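Dermonecrotic toxin (Pasteurella multocida, PDB 2EBF) is a secreted mitogenic toxin, here its C-terminal region, that induces bone resorption and is associated with progressive atrophic rhinitis in pigs. Local coordinates at residues A[103-106]-A[107-111]; A[132-135]-A[136-139]; A[265-268]-A[269-273]; A[359-362]-A[363-366]; A[579-583]-A[584-588]. One frame throughout, in Å; residues are numbered along the deposited sequence.

Interaction 1. Residues A[103-106]-A[107-111]; sequences DLYE and ESQPS. With GLC (alpha-D-glucopyranose), chain C.
Gln109 lies over the ring of Tyr105 where helix 88-108 gives way to a loop. CB of Gln109 sits above one ring face, displaced toward the rim, and 3.6 Å from Tyr105 O. With chi1 at -56° the chain runs extended back across the ring: CG, 4.1 Å from Tyr105 O, passes over it, and CD comes 3.8 Å from Tyr105 CZ. At the tip, NE2 is 3.4 Å from Tyr105 CE1, while OE1 lies near the phenol oxygen and has a weak hydrogen bond to Lys66. The backbone N of Gln109 donates to Tyr105 O at 2.7 Å. Tyr105 OH bonds to Ser112, and the ring meets Phe118 edge-to-face. One turn back, a water donates to both Leu104 O and Glu107 OE1. Asp103 faces a glucose of chain C, its OD2 3.4 Å from the sugar O6, and forms salt bridges with Arg122 and Lys147. In this Membrane Localization Domain helix, the chemistry is therefore divided: the last turn has an aromatic ring with the aliphatic part of Gln109 over one face and its amide, inclined by 35°, above the CE1-CZ edge, whereas a carboxylate held by two cations borders the sugar pocket.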
# COMPACT_ATOMS: atom_id res chain seq x y z
N ASP A 103 3.88 -20.20 18.47
CA ASP A 103 2.68 -19.68 19.14
C ASP A 103 1.56 -20.72 19.21
O ASP A 103 0.99 -20.96 20.28
CB ASP A 103 2.16 -18.43 18.41
CG ASP A 103 3.04 -17.21 18.58
OD1 ASP A 103 3.92 -17.19 19.49
OD2 ASP A 103 2.86 -16.27 17.79
N LEU A 104 1.25 -21.32 18.06
CA LEU A 104 0.16 -22.27 17.94
C LEU A 104 0.43 -23.55 18.73
O LEU A 104 -0.46 -24.09 19.38
CB LEU A 104 -0.09 -22.62 16.47
CG LEU A 104 -0.69 -21.52 15.58
CD1 LEU A 104 -0.67 -21.96 14.12
CD2 LEU A 104 -2.12 -21.18 16.00
N TYR A 105 1.68 -24.03 18.66
CA TYR A 105 2.10 -25.21 19.40
C TYR A 105 1.99 -24.99 20.90
O TYR A 105 1.47 -25.84 21.62
CB TYR A 105 3.54 -25.58 19.03
CG TYR A 105 4.03 -26.86 19.68
CD1 TYR A 105 3.96 -28.08 19.00
CD2 TYR A 105 4.58 -26.84 20.97
CE1 TYR A 105 4.43 -29.24 19.58
CE2 TYR A 105 5.05 -28.00 21.56
CZ TYR A 105 4.97 -29.20 20.86
OH TYR A 105 5.42 -30.35 21.44
N GLU A 106 2.48 -23.84 21.36
CA GLU A 106 2.42 -23.43 22.77
C GLU A 106 0.97 -23.39 23.26
O GLU A 106 0.66 -23.80 24.37
CB GLU A 106 3.08 -22.06 22.93
CG GLU A 106 3.14 -21.53 24.35
CD GLU A 106 3.74 -20.14 24.41
OE1 GLU A 106 3.30 -19.25 23.65
OE2 GLU A 106 4.67 -19.95 25.22
N GLU A 107 0.08 -22.90 22.39
CA GLU A 107 -1.35 -22.82 22.68
C GLU A 107 -1.98 -24.22 22.72
O GLU A 107 -2.77 -24.53 23.62
CB GLU A 107 -2.01 -21.92 21.64
CG GLU A 107 -3.48 -21.58 21.88
CD GLU A 107 -4.09 -20.75 20.76
OE1 GLU A 107 -3.72 -20.94 19.57
OE2 GLU A 107 -4.96 -19.90 21.06
N SER A 108 -1.62 -25.07 21.76
CA SER A 108 -2.22 -26.39 21.66
C SER A 108 -1.61 -27.45 22.60
O SER A 108 -2.29 -28.41 22.97
CB SER A 108 -2.22 -26.88 20.20
OG SER A 108 -0.95 -27.38 19.82
N GLN A 109 -0.35 -27.27 22.98
CA GLN A 109 0.33 -28.20 23.90
C GLN A 109 1.05 -27.48 25.04
O GLN A 109 2.29 -27.48 25.08
CB GLN A 109 1.34 -29.08 23.14
CG GLN A 109 0.76 -29.88 21.98
CD GLN A 109 1.67 -31.03 21.58
OE1 GLN A 109 2.23 -31.72 22.43
NE2 GLN A 109 1.80 -31.24 20.27
N PRO A 110 0.30 -26.89 25.98
CA PRO A 110 0.93 -26.10 27.05
C PRO A 110 1.82 -26.89 28.02
O PRO A 110 2.63 -26.29 28.74
CB PRO A 110 -0.26 -25.49 27.80
CG PRO A 110 -1.40 -26.39 27.50
CD PRO A 110 -1.17 -26.89 26.11
N SER A 111 1.68 -28.21 28.04
CA SER A 111 2.47 -29.05 28.93
C SER A 111 3.58 -29.80 28.19
O SER A 111 4.23 -30.67 28.76
CB SER A 111 1.57 -30.03 29.67
OG SER A 111 1.12 -31.06 28.80
C1 GLC C . 1.76 -11.64 21.30
C2 GLC C . 0.32 -11.25 21.63
C3 GLC C . -0.21 -12.14 22.76
C4 GLC C . -0.09 -13.62 22.38
C5 GLC C . 1.33 -13.96 21.93
C6 GLC C . 1.38 -15.35 21.31
O1 GLC C . 2.56 -11.38 22.45
O2 GLC C . 0.27 -9.86 22.01
O3 GLC C . -1.56 -11.85 23.09
O4 GLC C . -0.47 -14.43 23.51
O5 GLC C . 1.80 -13.03 20.94
O6 GLC C . 0.55 -15.37 20.14
O HOH W 1 -3.29 -23.47 18.83

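Interaction 2. Residues A[132-135]-A[136-139]; sequences PEME and ALKK. With GLC (alpha-D-glucopyranose), chain B.
The carboxylate of Glu135 brings OE2 to 4.1 Å from Lys138 CD, the two side chains lying side by side and pointing the same way. Glu135 reaches that place because its chain folds back at chi2 (-64°), whereas Lys138 is extended throughout. Their charged ends, Glu135 OE2 and Lys138 NZ, remain 4.3 Å apart, beyond a salt bridge; NZ also has a long, weak ion pair with Glu126. On the buried side, Met134 and Leu137 run alongside each other, and the methyl CE of Met134 meets CD2 of Leu137 at 3.6 Å. The bend at Met134 chi3 (51°) turns that methyl to its neighbour, and both side chains pack on helix 151-164. Met134 is the N-cap residue of helix 135-143, and its O receives Lys138 N at 2.8 Å in a nearly straight bond (171° at the hydrogen). Lys139 N makes the next such bond, to Glu135 O, while a water accepts from Ala136 N at 3.0 Å. Lys138 and Lys139 belong to a glycan pocket; Lys139 O is 3.7 Å from C6 of the chain B glucose, and Lys139 NZ is engaged by Gln143 and Glu556. The chemistry implies a helix start with an apolar inner side and a sugar-facing side, where charge attraction between Glu135 and Lys138 is probably modest.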
# COMPACT_ATOMS: atom_id res chain seq x y z
N PRO A 132 17.72 -3.93 18.96
CA PRO A 132 17.40 -3.27 20.24
C PRO A 132 16.69 -1.92 20.14
O PRO A 132 15.88 -1.59 21.01
CB PRO A 132 18.78 -3.10 20.90
CG PRO A 132 19.58 -4.22 20.33
CD PRO A 132 19.14 -4.31 18.90
N GLU A 133 17.00 -1.13 19.11
CA GLU A 133 16.39 0.20 18.97
C GLU A 133 15.00 0.17 18.32
O GLU A 133 14.40 1.23 18.08
CB GLU A 133 17.32 1.12 18.20
CG GLU A 133 17.42 0.82 16.70
CD GLU A 133 18.46 -0.23 16.35
OE1 GLU A 133 19.06 -0.88 17.25
OE2 GLU A 133 18.70 -0.40 15.14
N MET A 134 14.51 -1.04 18.04
CA MET A 134 13.19 -1.25 17.42
C MET A 134 12.13 -1.80 18.39
O MET A 134 11.15 -2.41 17.96
CB MET A 134 13.34 -2.19 16.21
CG MET A 134 14.30 -1.68 15.12
SD MET A 134 14.82 -2.91 13.88
CE MET A 134 13.26 -3.54 13.42
N GLU A 135 12.30 -1.55 19.69
CA GLU A 135 11.36 -2.07 20.70
C GLU A 135 9.89 -1.70 20.45
O GLU A 135 9.00 -2.55 20.55
CB GLU A 135 11.76 -1.67 22.12
CG GLU A 135 12.79 -2.60 22.78
CD GLU A 135 12.25 -4.01 22.99
OE1 GLU A 135 11.27 -4.19 23.74
OE2 GLU A 135 12.82 -4.95 22.41
N ALA A 136 9.64 -0.43 20.16
CA ALA A 136 8.26 0.04 20.02
C ALA A 136 7.64 -0.56 18.76
O ALA A 136 6.47 -0.92 18.75
CB ALA A 136 8.20 1.56 19.99
N LEU A 137 8.44 -0.65 17.70
CA LEU A 137 8.02 -1.28 16.45
C LEU A 137 7.70 -2.76 16.64
O LEU A 137 6.65 -3.24 16.19
CB LEU A 137 9.12 -1.14 15.41
CG LEU A 137 8.85 -1.74 14.02
CD1 LEU A 137 7.83 -0.91 13.26
CD2 LEU A 137 10.16 -1.78 13.28
N LYS A 138 8.61 -3.47 17.28
CA LYS A 138 8.43 -4.89 17.59
C LYS A 138 7.11 -5.11 18.33
O LYS A 138 6.34 -5.98 17.96
CB LYS A 138 9.59 -5.40 18.45
CG LYS A 138 9.48 -6.86 18.88
CD LYS A 138 10.63 -7.21 19.83
CE LYS A 138 10.49 -8.61 20.39
NZ LYS A 138 11.67 -8.96 21.26
N LYS A 139 6.85 -4.32 19.37
CA LYS A 139 5.64 -4.51 20.16
C LYS A 139 4.39 -4.35 19.29
O LYS A 139 3.46 -5.15 19.40
CB LYS A 139 5.59 -3.55 21.36
CG LYS A 139 4.50 -3.93 22.39
CD LYS A 139 4.57 -3.06 23.64
CE LYS A 139 3.75 -3.66 24.78
NZ LYS A 139 2.30 -3.43 24.62
C1 GLC B . 3.98 -11.43 22.25
C2 GLC B . 4.65 -11.58 23.61
C3 GLC B . 4.46 -10.32 24.46
C4 GLC B . 4.86 -9.05 23.69
C5 GLC B . 4.25 -9.01 22.28
C6 GLC B . 4.87 -7.90 21.43
O2 GLC B . 4.07 -12.69 24.29
O3 GLC B . 5.21 -10.43 25.67
O4 GLC B . 4.47 -7.89 24.44
O5 GLC B . 4.44 -10.25 21.58
O6 GLC B . 6.26 -8.20 21.21
O HOH W 2 11.60 1.77 19.96

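Interaction 3. Residues A[265-268]-A[269-273]; sequences HSYE and EMFYS
His265 and Glu269 cross obliquely at the N-terminus of helix 267-273, joined by a His-carboxylate hydrogen bond beside a serine N-cap. Ring and carboxylate planes are 70° apart. His265 ND1 donates to Glu269 OE1 at 2.9 Å in an almost straight line (177°); the oxygen lies in the imidazole plane, but the donor approaches it from above the carboxylate plane. Glu269 stretches back to the histidine with CG opposite its backbone N (chi1 172°) and the rest of its chain extended. Its other oxygen, OE2, accepts from a water that in turn accepts from Ser266 N. NE2 of His265 pairs with the backbone N of Lys253, so one ring nitrogen donates and the other probably accepts, which fixes the rotation of the imidazole. Met270 crosses His265 at about a right angle, with its methyl CE 3.3 Å from His265 CB, and this apolar side packs on Cys254 of strand 254-257. Ser266 OG accepts from Glu269 N at 3.2 Å in the capping bond, while Ser266 O receives Met270 N. Farther along, the ring of Phe271 sets CD2 over the centre of the Tyr272 ring. Tyr267 stacks on Phe305, and Glu268 bonds to Asn465, linking this C2-region helix to helix 305-309 and to the loop at Asn465. Four residues on from Glu269, Ser273 OG donates to Glu269 O at 2.7 Å.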
# COMPACT_ATOMS: atom_id res chain seq x y z
N HIS A 265 -17.95 -17.74 -3.77
CA HIS A 265 -18.42 -16.35 -3.81
C HIS A 265 -17.88 -15.62 -2.61
O HIS A 265 -17.96 -16.12 -1.49
CB HIS A 265 -19.95 -16.27 -3.78
CG HIS A 265 -20.63 -17.09 -4.82
ND1 HIS A 265 -21.05 -16.57 -6.02
CD2 HIS A 265 -20.98 -18.40 -4.83
CE1 HIS A 265 -21.62 -17.52 -6.74
NE2 HIS A 265 -21.60 -18.64 -6.04
N SER A 266 -17.36 -14.42 -2.82
CA SER A 266 -16.81 -13.64 -1.73
C SER A 266 -17.92 -13.14 -0.81
O SER A 266 -19.06 -12.94 -1.24
CB SER A 266 -15.97 -12.48 -2.26
OG SER A 266 -16.79 -11.50 -2.87
N TYR A 267 -17.58 -12.96 0.46
CA TYR A 267 -18.48 -12.39 1.45
C TYR A 267 -19.23 -11.18 0.91
O TYR A 267 -20.46 -11.10 1.01
CB TYR A 267 -17.67 -11.99 2.70
CG TYR A 267 -18.47 -11.27 3.76
CD1 TYR A 267 -18.03 -10.07 4.30
CD2 TYR A 267 -19.68 -11.80 4.22
CE1 TYR A 267 -18.76 -9.42 5.29
CE2 TYR A 267 -20.42 -11.15 5.19
CZ TYR A 267 -19.96 -9.97 5.72
OH TYR A 267 -20.71 -9.33 6.69
N GLU A 268 -18.49 -10.25 0.32
CA GLU A 268 -19.06 -8.98 -0.16
C GLU A 268 -19.96 -9.17 -1.37
O GLU A 268 -20.97 -8.47 -1.51
CB GLU A 268 -17.95 -7.98 -0.48
CG GLU A 268 -17.17 -7.51 0.75
CD GLU A 268 -15.89 -8.29 0.99
OE1 GLU A 268 -15.68 -9.34 0.34
OE2 GLU A 268 -15.08 -7.84 1.83
N GLU A 269 -19.59 -10.10 -2.25
CA GLU A 269 -20.42 -10.43 -3.39
C GLU A 269 -21.79 -10.92 -2.92
O GLU A 269 -22.83 -10.48 -3.42
CB GLU A 269 -19.76 -11.50 -4.25
CG GLU A 269 -20.68 -12.03 -5.35
CD GLU A 269 -20.07 -13.16 -6.14
OE1 GLU A 269 -20.81 -13.79 -6.92
OE2 GLU A 269 -18.86 -13.42 -6.00
N MET A 270 -21.79 -11.84 -1.96
CA MET A 270 -23.03 -12.38 -1.41
C MET A 270 -23.85 -11.31 -0.70
O MET A 270 -25.06 -11.23 -0.89
CB MET A 270 -22.73 -13.54 -0.47
CG MET A 270 -22.14 -14.72 -1.17
SD MET A 270 -22.16 -16.15 -0.08
CE MET A 270 -21.56 -17.41 -1.19
N PHE A 271 -23.18 -10.48 0.10
CA PHE A 271 -23.86 -9.44 0.87
C PHE A 271 -24.64 -8.46 0.00
O PHE A 271 -25.74 -8.04 0.37
CB PHE A 271 -22.87 -8.68 1.75
CG PHE A 271 -23.50 -7.60 2.59
CD1 PHE A 271 -23.92 -7.88 3.89
CD2 PHE A 271 -23.68 -6.32 2.09
CE1 PHE A 271 -24.50 -6.89 4.68
CE2 PHE A 271 -24.26 -5.32 2.87
CZ PHE A 271 -24.67 -5.61 4.17
N TYR A 272 -24.07 -8.08 -1.14
CA TYR A 272 -24.69 -7.08 -2.01
C TYR A 272 -25.64 -7.67 -3.05
O TYR A 272 -26.38 -6.93 -3.70
CB TYR A 272 -23.62 -6.19 -2.66
CG TYR A 272 -23.09 -5.14 -1.71
CD1 TYR A 272 -21.78 -5.20 -1.21
CD2 TYR A 272 -23.91 -4.10 -1.27
CE1 TYR A 272 -21.31 -4.23 -0.31
CE2 TYR A 272 -23.46 -3.14 -0.37
CZ TYR A 272 -22.16 -3.21 0.10
OH TYR A 272 -21.74 -2.24 0.98
N SER A 273 -25.65 -8.99 -3.19
CA SER A 273 -26.56 -9.66 -4.10
C SER A 273 -27.64 -10.49 -3.39
O SER A 273 -28.55 -11.01 -4.04
CB SER A 273 -25.79 -10.53 -5.12
OG SER A 273 -25.04 -11.54 -4.47
O HOH W 3 -16.43 -13.48 -5.67

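Interaction 4. Residues A[359-362]-A[363-366]; sequences INER and IEKC
Ile363 packs against Ile359 one turn earlier, in the first turns of alpha-helix 359-370 of the C2 family region. Its CD1 touches CG2 of Ile359 at 3.9 Å, the two side chains crossing obliquely. CD1 also lies alongside Asn360, 4.0 Å from OD1. With CG1 beside the backbone N (chi1 -61°), Ile363 lays its longer branch back over the preceding turn, where CG1 is 3.3 Å from Ile359 O. Outside the two segments, Ile363 meets Thr391 and Phe392 of helix 389-394 and Trp537 of strand 537-539. Glu364 follows on the exposed side: its CG is 3.3 Å from Asn360 O, the same oxygen that accepts Glu364 N at 3.0 Å. Nearby on that side, OE2 of Glu361 accepts from Ser358 N. Lys365 sends its chain away from 359-362, while its CB rests 3.4 Å from Glu361 O, which also accepts the backbone N of Lys365. Cys366 comes last and bonds to Arg362, a buried residue that turns its guanidinium back toward the helix start, with Ile359 CA over one face near the rim; NH2 binds Met357 O, and the group makes a cation-pi contact with Phe354. Cys366 carries the last of the four i to i+4 bonds between the two segments, its N donating to Arg362 O at 2.9 Å with an angle of 161° at the hydrogen.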
# COMPACT_ATOMS: atom_id res chain seq x y z
N ILE A 359 -29.65 25.09 -16.97
CA ILE A 359 -29.35 23.66 -16.92
C ILE A 359 -28.53 23.28 -18.15
O ILE A 359 -27.49 22.64 -18.03
CB ILE A 359 -30.65 22.81 -16.76
CG1 ILE A 359 -31.15 22.89 -15.32
CG2 ILE A 359 -30.42 21.35 -17.16
CD1 ILE A 359 -32.64 22.73 -15.18
N ASN A 360 -28.98 23.72 -19.33
CA ASN A 360 -28.29 23.38 -20.58
C ASN A 360 -26.89 23.95 -20.71
O ASN A 360 -26.01 23.30 -21.28
CB ASN A 360 -29.17 23.70 -21.79
CG ASN A 360 -30.40 22.80 -21.86
OD1 ASN A 360 -30.46 21.80 -21.14
ND2 ASN A 360 -31.37 23.15 -22.69
N GLU A 361 -26.67 25.15 -20.17
CA GLU A 361 -25.34 25.77 -20.16
C GLU A 361 -24.40 24.97 -19.24
O GLU A 361 -23.23 24.76 -19.56
CB GLU A 361 -25.44 27.21 -19.69
CG GLU A 361 -25.94 28.15 -20.78
CD GLU A 361 -26.30 29.53 -20.26
OE1 GLU A 361 -26.49 30.43 -21.11
OE2 GLU A 361 -26.42 29.72 -19.03
N ARG A 362 -24.95 24.54 -18.11
CA ARG A 362 -24.22 23.66 -17.19
C ARG A 362 -23.81 22.34 -17.85
O ARG A 362 -22.67 21.91 -17.70
CB ARG A 362 -25.04 23.39 -15.94
CG ARG A 362 -24.85 24.47 -14.87
CD ARG A 362 -25.80 24.28 -13.73
NE ARG A 362 -27.00 25.08 -13.89
CZ ARG A 362 -28.14 24.87 -13.23
NH1 ARG A 362 -28.24 23.87 -12.37
NH2 ARG A 362 -29.18 25.66 -13.45
N ILE A 363 -24.73 21.72 -18.57
CA ILE A 363 -24.43 20.45 -19.25
C ILE A 363 -23.36 20.64 -20.32
O ILE A 363 -22.46 19.79 -20.46
CB ILE A 363 -25.69 19.81 -19.88
CG1 ILE A 363 -26.73 19.51 -18.79
CG2 ILE A 363 -25.31 18.56 -20.68
CD1 ILE A 363 -28.12 19.10 -19.32
N GLU A 364 -23.47 21.74 -21.07
CA GLU A 364 -22.48 22.11 -22.08
C GLU A 364 -21.10 22.34 -21.47
O GLU A 364 -20.10 21.88 -22.02
CB GLU A 364 -22.92 23.36 -22.85
CG GLU A 364 -23.99 23.08 -23.89
CD GLU A 364 -24.76 24.32 -24.32
OE1 GLU A 364 -24.34 25.46 -23.99
OE2 GLU A 364 -25.80 24.16 -24.99
N LYS A 365 -21.06 23.05 -20.34
CA LYS A 365 -19.80 23.32 -19.65
C LYS A 365 -19.18 22.05 -19.09
O LYS A 365 -17.97 21.88 -19.20
CB LYS A 365 -19.98 24.38 -18.56
CG LYS A 365 -18.65 25.01 -18.09
CD LYS A 365 -18.86 26.44 -17.63
CE LYS A 365 -17.55 27.22 -17.56
NZ LYS A 365 -17.14 27.78 -18.88
N CYS A 366 -19.99 21.18 -18.49
CA CYS A 366 -19.49 19.91 -17.93
C CYS A 366 -18.92 19.00 -19.02
O CYS A 366 -17.84 18.40 -18.86
CB CYS A 366 -20.58 19.17 -17.14
SG CYS A 366 -21.02 19.96 -15.56

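Interaction 5. Residues A[579-583]-A[584-588]; sequences GFPTE and QSRLP
Thr582 and Ser585 meet in a capping box, the tight part of this contact at the start of helix 583-591. Thr582 N donates to Ser585 OG at 2.7 Å and nearly straight, and Ser585 N returns a bond to Thr582 OG1 at 3.1 Å. Each hydroxyl stands between its own backbone N and carbonyl carbon (chi1 58° for Thr582, 69° for Ser585), which turns each toward the other's amide. Arg586 adds to the tight side: its N binds Thr582 O, CG sits 3.1 Å from that oxygen, and the extended chain carries the guanidinium back along the loop. One face of that group is partly covered by the carbonyl group of Pro581. NH1 forms a salt bridge to Glu583 OE2 at 3.0 Å, on the anti side and somewhat out of the plane of the carboxylate, which is turned 56° from the guanidinium. The looser side faces solvent: exposed Gln584 extends outward, and one water lies between its NE2, at 3.0 Å, and Thr582 OG1. Leu587 makes only slight contact, and its N has a weak bond to Glu583 O. In the C3 family region, the buried Arg586 lies against Leu697 and Leu699 of strand 697-700 and pairs with Asp693 and Glu707; Glu583 pairs with Lys610 of helix 596-610, and Pro581 rests on helix 701-711.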
# COMPACT_ATOMS: atom_id res chain seq x y z
N GLY A 579 37.99 2.10 -12.72
CA GLY A 579 39.16 2.60 -12.02
C GLY A 579 38.81 3.94 -11.41
O GLY A 579 37.64 4.22 -11.13
N PHE A 580 39.82 4.77 -11.20
CA PHE A 580 39.61 6.10 -10.67
C PHE A 580 38.82 6.94 -11.66
O PHE A 580 39.00 6.80 -12.87
CB PHE A 580 40.95 6.78 -10.37
CG PHE A 580 41.70 6.15 -9.24
CD1 PHE A 580 42.93 5.55 -9.47
CD2 PHE A 580 41.18 6.15 -7.96
CE1 PHE A 580 43.63 4.97 -8.43
CE2 PHE A 580 41.87 5.56 -6.91
CZ PHE A 580 43.10 4.97 -7.15
N PRO A 581 37.94 7.80 -11.14
CA PRO A 581 37.24 8.75 -12.01
C PRO A 581 38.24 9.72 -12.63
O PRO A 581 39.30 9.99 -12.04
CB PRO A 581 36.30 9.48 -11.05
CG PRO A 581 36.81 9.21 -9.69
CD PRO A 581 37.53 7.92 -9.73
N THR A 582 37.91 10.21 -13.81
CA THR A 582 38.75 11.18 -14.51
C THR A 582 37.88 12.32 -14.99
O THR A 582 36.65 12.23 -14.95
CB THR A 582 39.45 10.55 -15.74
OG1 THR A 582 38.47 10.01 -16.63
CG2 THR A 582 40.42 9.45 -15.32
N GLU A 583 38.51 13.39 -15.46
CA GLU A 583 37.77 14.50 -16.04
C GLU A 583 36.96 14.02 -17.24
O GLU A 583 35.82 14.44 -17.44
CB GLU A 583 38.70 15.66 -16.39
CG GLU A 583 39.22 16.42 -15.16
CD GLU A 583 38.14 17.20 -14.44
OE1 GLU A 583 38.04 18.42 -14.68
OE2 GLU A 583 37.37 16.60 -13.64
N GLN A 584 37.55 13.09 -18.01
CA GLN A 584 36.85 12.44 -19.12
C GLN A 584 35.58 11.72 -18.67
O GLN A 584 34.52 11.92 -19.26
CB GLN A 584 37.79 11.48 -19.87
CG GLN A 584 37.15 10.82 -21.09
CD GLN A 584 38.12 10.01 -21.95
OE1 GLN A 584 38.12 10.13 -23.17
NE2 GLN A 584 38.95 9.19 -21.31
N SER A 585 35.68 10.89 -17.63
CA SER A 585 34.53 10.15 -17.12
C SER A 585 33.47 11.07 -16.51
O SER A 585 32.27 10.80 -16.59
CB SER A 585 34.96 9.08 -16.10
OG SER A 585 35.45 9.65 -14.90
N ARG A 586 33.93 12.16 -15.90
CA ARG A 586 33.03 13.13 -15.28
C ARG A 586 32.26 14.02 -16.27
O ARG A 586 31.23 14.59 -15.91
CB ARG A 586 33.80 14.02 -14.30
CG ARG A 586 34.41 13.29 -13.13
CD ARG A 586 35.24 14.25 -12.27
NE ARG A 586 36.00 13.56 -11.23
CZ ARG A 586 37.33 13.57 -11.13
NH1 ARG A 586 38.08 14.23 -12.01
NH2 ARG A 586 37.92 12.91 -10.14
N LEU A 587 32.75 14.15 -17.51
CA LEU A 587 32.11 15.07 -18.46
C LEU A 587 30.61 14.80 -18.68
O LEU A 587 29.80 15.72 -18.57
CB LEU A 587 32.88 15.17 -19.78
CG LEU A 587 32.42 16.22 -20.79
CD1 LEU A 587 32.53 17.63 -20.22
CD2 LEU A 587 33.22 16.10 -22.06
N PRO A 588 30.23 13.54 -18.98
CA PRO A 588 28.79 13.23 -19.10
C PRO A 588 27.94 13.69 -17.91
O PRO A 588 26.84 14.21 -18.10
CB PRO A 588 28.77 11.71 -19.23
CG PRO A 588 30.07 11.39 -19.88
CD PRO A 588 31.05 12.35 -19.28
O HOH W 4 39.60 8.37 -18.49

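All five contacts are local, each within a helix or at one of its ends, and none touches another. Interaction 3 is the buried one; interactions 1 and 5 lie at the surface, and 2 and 4 are partly buried. Interactions 2, 3 and 5 concern helix starts, but only 3 and 5 use side-chain caps; interaction 1 closes a helix and 4 occupies opening turns. Interactions 1 and 2, with nearest atoms about 11 Å apart, both contribute to a glycan pocket. Interactions 3 and 4 both belong to the C2 domain, yet 3 buries a His-carboxylate bond while 4 joins backbone bonds to one aliphatic touch. Interaction 5 alone has a salt bridge across its segments.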